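Local coordinates for 5' nucleotidase family protein (Staphylococcus aureus subsp. aureus, PDB 4Q7F), which belongs to the 5'-nucleotidase family, joining a metal-binding calcineurin-like phosphoesterase region to a 5'-nucleotidase C-terminal domain, at residues Y114-P117 / Y118-D121; E56-R59 / R60-Q64. All blocks are in the same frame, centred on the assembly; numbering follows the deposited sequence.

Contact 1 (Y114-P117 / Y118-D121)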
loop_
_atom_site.group_PDB
_atom_site.type_symbol
_atom_site.label_atom_id
_atom_site.label_comp_id
_atom_site.label_asym_id
_atom_site.label_seq_id
_atom_site.Cartn_x
_atom_site.Cartn_y
_atom_site.Cartn_z
ATOM N N TYR A 114 2.678 4.283 -11.327
ATOM C CA TYR A 114 2.545 4.209 -12.780
ATOM C C TYR A 114 3.339 5.272 -13.521
ATOM O O TYR A 114 3.103 5.507 -14.708
ATOM C CB TYR A 114 1.067 4.333 -13.166
ATOM C CG TYR A 114 0.167 3.261 -12.580
ATOM C CD1 TYR A 114 0.302 1.934 -12.958
ATOM C CD2 TYR A 114 -0.832 3.585 -11.667
ATOM C CE1 TYR A 114 -0.522 0.956 -12.442
ATOM C CE2 TYR A 114 -1.669 2.617 -11.142
ATOM C CZ TYR A 114 -1.518 1.307 -11.533
ATOM O OH TYR A 114 -2.363 0.343 -11.013
ATOM N N GLY A 115 4.277 5.918 -12.837
ATOM C CA GLY A 115 5.093 6.946 -13.463
ATOM C C GLY A 115 4.674 8.366 -13.134
ATOM O O GLY A 115 3.514 8.631 -12.807
ATOM N N LEU A 116 5.627 9.294 -13.253
ATOM C CA LEU A 116 5.376 10.668 -12.917
ATOM C C LEU A 116 4.415 11.363 -13.887
ATOM O O LEU A 116 3.557 12.113 -13.437
ATOM C CB LEU A 116 6.690 11.435 -12.760
ATOM C CG LEU A 116 6.575 12.781 -12.044
ATOM C CD1 LEU A 116 5.970 12.586 -10.662
ATOM C CD2 LEU A 116 7.938 13.478 -11.942
ATOM N N PRO A 117 4.551 11.122 -15.217
ATOM C CA PRO A 117 3.628 11.736 -16.171
ATOM C C PRO A 117 2.168 11.315 -15.954
ATOM O O PRO A 117 1.258 12.134 -16.111
ATOM C CB PRO A 117 4.132 11.241 -17.539
ATOM C CG PRO A 117 5.551 10.903 -17.324
ATOM C CD PRO A 117 5.648 10.411 -15.900
ATOM N N TYR A 118 1.949 10.053 -15.617
ATOM C CA TYR A 118 0.610 9.562 -15.340
ATOM C C TYR A 118 0.047 10.328 -14.124
ATOM O O TYR A 118 -1.063 10.828 -14.173
ATOM C CB TYR A 118 0.646 8.066 -15.094
ATOM C CG TYR A 118 -0.704 7.415 -14.926
ATOM C CD1 TYR A 118 -1.474 7.054 -16.035
ATOM C CD2 TYR A 118 -1.192 7.117 -13.667
ATOM C CE1 TYR A 118 -2.700 6.435 -15.871
ATOM C CE2 TYR A 118 -2.393 6.490 -13.499
ATOM C CZ TYR A 118 -3.151 6.159 -14.597
ATOM O OH TYR A 118 -4.359 5.540 -14.391
ATOM N N LEU A 119 0.862 10.487 -13.078
ATOM C CA LEU A 119 0.444 11.227 -11.881
ATOM C C LEU A 119 0.149 12.698 -12.196
ATOM O O LEU A 119 -0.923 13.215 -11.844
ATOM C CB LEU A 119 1.502 11.135 -10.790
ATOM C CG LEU A 119 1.192 11.906 -9.503
ATOM C CD1 LEU A 119 -0.159 11.492 -8.921
ATOM C CD2 LEU A 119 2.298 11.723 -8.479
ATOM N N LYS A 120 1.087 13.364 -12.872
ATOM C CA LYS A 120 0.912 14.773 -13.212
ATOM C C LYS A 120 -0.368 14.992 -14.017
ATOM O O LYS A 120 -1.126 15.933 -13.737
ATOM C CB LYS A 120 2.124 15.331 -13.965
ATOM C CG LYS A 120 3.404 15.452 -13.134
ATOM C CD LYS A 120 4.473 16.186 -13.926
ATOM C CE LYS A 120 5.749 16.386 -13.128
ATOM N NZ LYS A 120 6.830 17.006 -13.957
ATOM N N ASP A 121 -0.597 14.150 -15.030
ATOM C CA ASP A 121 -1.827 14.226 -15.840
ATOM C C ASP A 121 -3.084 14.074 -14.948
ATOM O O ASP A 121 -4.102 14.752 -15.144
ATOM C CB ASP A 121 -1.826 13.128 -16.897
ATOM C CG ASP A 121 -3.086 13.115 -17.714
ATOM O OD1 ASP A 121 -3.316 14.087 -18.462
ATOM O OD2 ASP A 121 -3.861 12.120 -17.614
HETATM O O HOH W 1 3.855 8.000 -16.040
#
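Two different first torsions bring the rings of Tyr114 and Tyr118 together: Tyr114 sets CG beside its own N and opposite its carbonyl carbon (chi1 -60°), whereas Tyr118 swings CG away from its N (chi1 -174°). With these settings the two side chains run side by side and point the same way. Their ring planes meet at 67° with centroids 5.4 Å apart, an offset edge-to-face pair in which the edge of Tyr114 is directed at the face of Tyr118. The closest side-chain approach lies nearer the backbone, where Tyr114 CB comes within 3.6 Å of Tyr118 CD2; farther out, Tyr114 CD2 is 3.8 Å from Tyr118 CE2. Ile84 of helix 78-85 touches the side chains of both tyrosines.

The backbone beneath this pair starts a helix. Gly115 occupies the N-cap position with a positive phi, and its O accepts Leu119 N. Next come Lys120 N to Leu116 O at 2.8 Å and Asp121 N to Pro117 O. Pro117, in the first turn, has no N-H to be satisfied. That of Tyr118 is given to a water 2.8 Å from Tyr118 N, which in turn donates to Tyr114 O at 2.9 Å, so the water spans the four-residue interval that a helical bond would bridge.

On another side, Leu116 CD2 lies against CE of the extended Lys120 chain, 3.8 Å away, while the ammonium end goes on to a salt bridge with Glu137. Leu119 touches Glu111, which directly follows Asn109 and His110 in the chain, both residues of the 3D1 pocket, Asn109 also a magnesium ligand. The arrangement is thus a helix start with glycine at the N-cap position, just after the Gly-Asn-His-Glu signature of calcineurin-like phosphoesterases, with the Tyr114 side chain about 10 Å from the bound 3D1.

Contact 2 (E56-R59 / R60-Q64)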
loop_
_atom_site.group_PDB
_atom_site.type_symbol
_atom_site.label_atom_id
_atom_site.label_comp_id
_atom_site.label_asym_id
_atom_site.label_seq_id
_atom_site.Cartn_x
_atom_site.Cartn_y
_atom_site.Cartn_z
ATOM N N GLU A 56 -22.338 12.217 2.256
ATOM C CA GLU A 56 -23.399 13.077 1.744
ATOM C C GLU A 56 -24.614 13.115 2.668
ATOM O O GLU A 56 -25.095 14.188 3.024
ATOM C CB GLU A 56 -23.768 12.658 0.315
ATOM C CG GLU A 56 -22.701 13.018 -0.694
ATOM C CD GLU A 56 -22.428 14.513 -0.736
ATOM O OE1 GLU A 56 -23.318 15.259 -1.167
ATOM O OE2 GLU A 56 -21.311 14.938 -0.371
ATOM N N GLN A 57 -25.116 11.952 3.078
ATOM C CA GLN A 57 -26.232 11.926 4.000
ATOM C C GLN A 57 -25.893 12.563 5.353
ATOM O O GLN A 57 -26.653 13.358 5.857
ATOM C CB GLN A 57 -26.761 10.501 4.204
ATOM C CG GLN A 57 -27.376 9.940 2.945
ATOM C CD GLN A 57 -28.034 8.602 3.134
ATOM O OE1 GLN A 57 -29.197 8.423 2.773
ATOM N NE2 GLN A 57 -27.306 7.651 3.703
ATOM N N ASP A 58 -24.751 12.215 5.929
ATOM C CA ASP A 58 -24.378 12.708 7.264
ATOM C C ASP A 58 -24.000 14.187 7.401
ATOM O O ASP A 58 -24.125 14.770 8.476
ATOM C CB ASP A 58 -23.137 11.944 7.734
ATOM C CG ASP A 58 -22.859 12.146 9.218
ATOM O OD1 ASP A 58 -23.578 11.534 10.016
ATOM O OD2 ASP A 58 -21.903 12.862 9.594
ATOM N N ARG A 59 -23.464 14.765 6.334
ATOM C CA ARG A 59 -22.915 16.108 6.392
ATOM C C ARG A 59 -23.968 17.208 6.469
ATOM O O ARG A 59 -23.672 18.310 6.942
ATOM C CB ARG A 59 -21.984 16.353 5.182
ATOM C CG ARG A 59 -22.721 16.480 3.862
ATOM C CD ARG A 59 -21.789 16.509 2.661
ATOM N NE ARG A 59 -20.766 17.554 2.749
ATOM C CZ ARG A 59 -19.989 17.935 1.738
ATOM N NH1 ARG A 59 -20.093 17.363 0.533
ATOM N NH2 ARG A 59 -19.098 18.904 1.938
ATOM N N ARG A 60 -25.184 16.893 6.028
ATOM C CA ARG A 60 -26.267 17.862 5.995
ATOM C C ARG A 60 -26.608 18.477 7.374
ATOM O O ARG A 60 -27.058 19.600 7.431
ATOM C CB ARG A 60 -27.496 17.222 5.346
ATOM C CG ARG A 60 -28.642 18.179 5.080
ATOM C CD ARG A 60 -29.848 17.441 4.512
ATOM N NE ARG A 60 -31.029 18.303 4.410
ATOM C CZ ARG A 60 -31.795 18.648 5.444
ATOM N NH1 ARG A 60 -32.855 19.434 5.252
ATOM N NH2 ARG A 60 -31.499 18.235 6.681
ATOM N N GLN A 61 -26.365 17.750 8.471
ATOM C CA GLN A 61 -26.665 18.257 9.817
ATOM C C GLN A 61 -25.719 19.372 10.297
ATOM O O GLN A 61 -26.057 20.116 11.215
ATOM C CB GLN A 61 -26.627 17.125 10.843
ATOM C CG GLN A 61 -25.259 16.511 11.034
ATOM C CD GLN A 61 -25.256 15.349 12.007
ATOM O OE1 GLN A 61 -25.566 15.508 13.182
ATOM N NE2 GLN A 61 -24.853 14.188 11.533
ATOM N N TYR A 62 -24.545 19.482 9.692
ATOM C CA TYR A 62 -23.563 20.486 10.099
ATOM C C TYR A 62 -23.720 21.785 9.337
ATOM O O TYR A 62 -24.304 21.801 8.264
ATOM C CB TYR A 62 -22.171 19.903 9.951
ATOM C CG TYR A 62 -22.009 18.675 10.809
ATOM C CD1 TYR A 62 -21.918 18.786 12.180
ATOM C CD2 TYR A 62 -21.995 17.404 10.252
ATOM C CE1 TYR A 62 -21.785 17.666 12.987
ATOM C CE2 TYR A 62 -21.867 16.272 11.052
ATOM C CZ TYR A 62 -21.756 16.418 12.421
ATOM O OH TYR A 62 -21.633 15.314 13.216
ATOM N N ASP A 63 -23.223 22.875 9.906
ATOM C CA ASP A 63 -23.334 24.196 9.268
ATOM C C ASP A 63 -22.525 24.244 7.968
ATOM O O ASP A 63 -22.928 24.874 7.003
ATOM C CB ASP A 63 -22.862 25.291 10.220
ATOM C CG ASP A 63 -23.720 25.392 11.480
ATOM O OD1 ASP A 63 -24.894 24.965 11.478
ATOM O OD2 ASP A 63 -23.216 25.920 12.472
ATOM N N GLN A 64 -21.372 23.573 7.968
ATOM C CA GLN A 64 -20.520 23.481 6.797
ATOM C C GLN A 64 -19.596 22.304 7.011
ATOM O O GLN A 64 -19.407 21.856 8.141
ATOM C CB GLN A 64 -19.720 24.767 6.543
ATOM C CG GLN A 64 -18.839 25.222 7.683
ATOM C CD GLN A 64 -18.234 26.583 7.404
ATOM O OE1 GLN A 64 -17.701 26.833 6.321
ATOM N NE2 GLN A 64 -18.310 27.462 8.367
HETATM O O HOH W 2 -27.315 14.700 8.225
HETATM O O HOH W 3 -22.695 20.699 6.236
#
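Asp58 and Gln61 meet with carboxylate and amide planes 66° apart, at the place where helix 48-59 gives way to a type I beta turn from Arg59 to Tyr62, inside a beta-alpha-beta crossover that links the parallel neighbours 19-25 and 65-69. The amide of Gln61 is turned back to the helix backbone: NE2 donates to Asp58 O at 3.2 Å. Asp58 O lies only 2° out of the amide plane, and NE2 approaches it on a lone pair in the carbonyl plane. With CG between its N and its carbonyl carbon, the extended chain of Gln61 heads back to the last turn of the helix. Asp58 OD1 is also near, 3.3 Å from Gln61 NE2.

The Asp58 carboxylate is tilted 55° to the ring of Tyr62, and OD2 lies at the ring edge, in its plane, 3.7 Å from CE2. OD2 has stronger partners beyond the turn, a hydrogen bond from Tyr23 and a salt bridge to Arg273, which probably favour the charged carboxylate. One face of the Tyr62 ring carries Gln61 CG, 3.4 Å above the plane and offset toward the rim; the Tyr62 side chain also touches Ala21 and Tyr23 of strand 19-25 and Val275 of strand 270-278.

Arg59 departs in another direction. Its chain bends at chi3, and NH1 forms a salt bridge with Glu56 OE2 at 2.9 Å, its N-H using the syn lone pair of that oxygen, with Glu56 CD at the guanidinium edge; Lys67 shares that carboxylate oxygen and Ser65 takes Arg59 NE. The turn itself is closed by Tyr62 N donating to Arg59 O at 3.1 Å, and the same Arg59 O receives a water at 2.7 Å that also donates to Tyr62 O at 2.8 Å.

How the contacts relate
From the N terminus, strand 19-25 comes first, then helix 48-59, and contact 2 closes the turn that lets the chain enter strand 65-69. Helices 78-85 and 91-99 and the edge strand 104-105 of the same sheet follow before contact 1 starts helix 116-125. The two segments of each contact follow one another directly, so neither closes a long loop; the two stand in series, neither nested nor crossed. Contacts 1 and 2 have centres about 34 Å apart and nearest atoms about 23 Å apart. Within the calcineurin-like phosphoesterase range, contact 2 lies at the surface against strands 19-25 and 270-278; contact 1 packs against helix 78-85, with the Tyr114 side chain about 12 Å from the manganese ion.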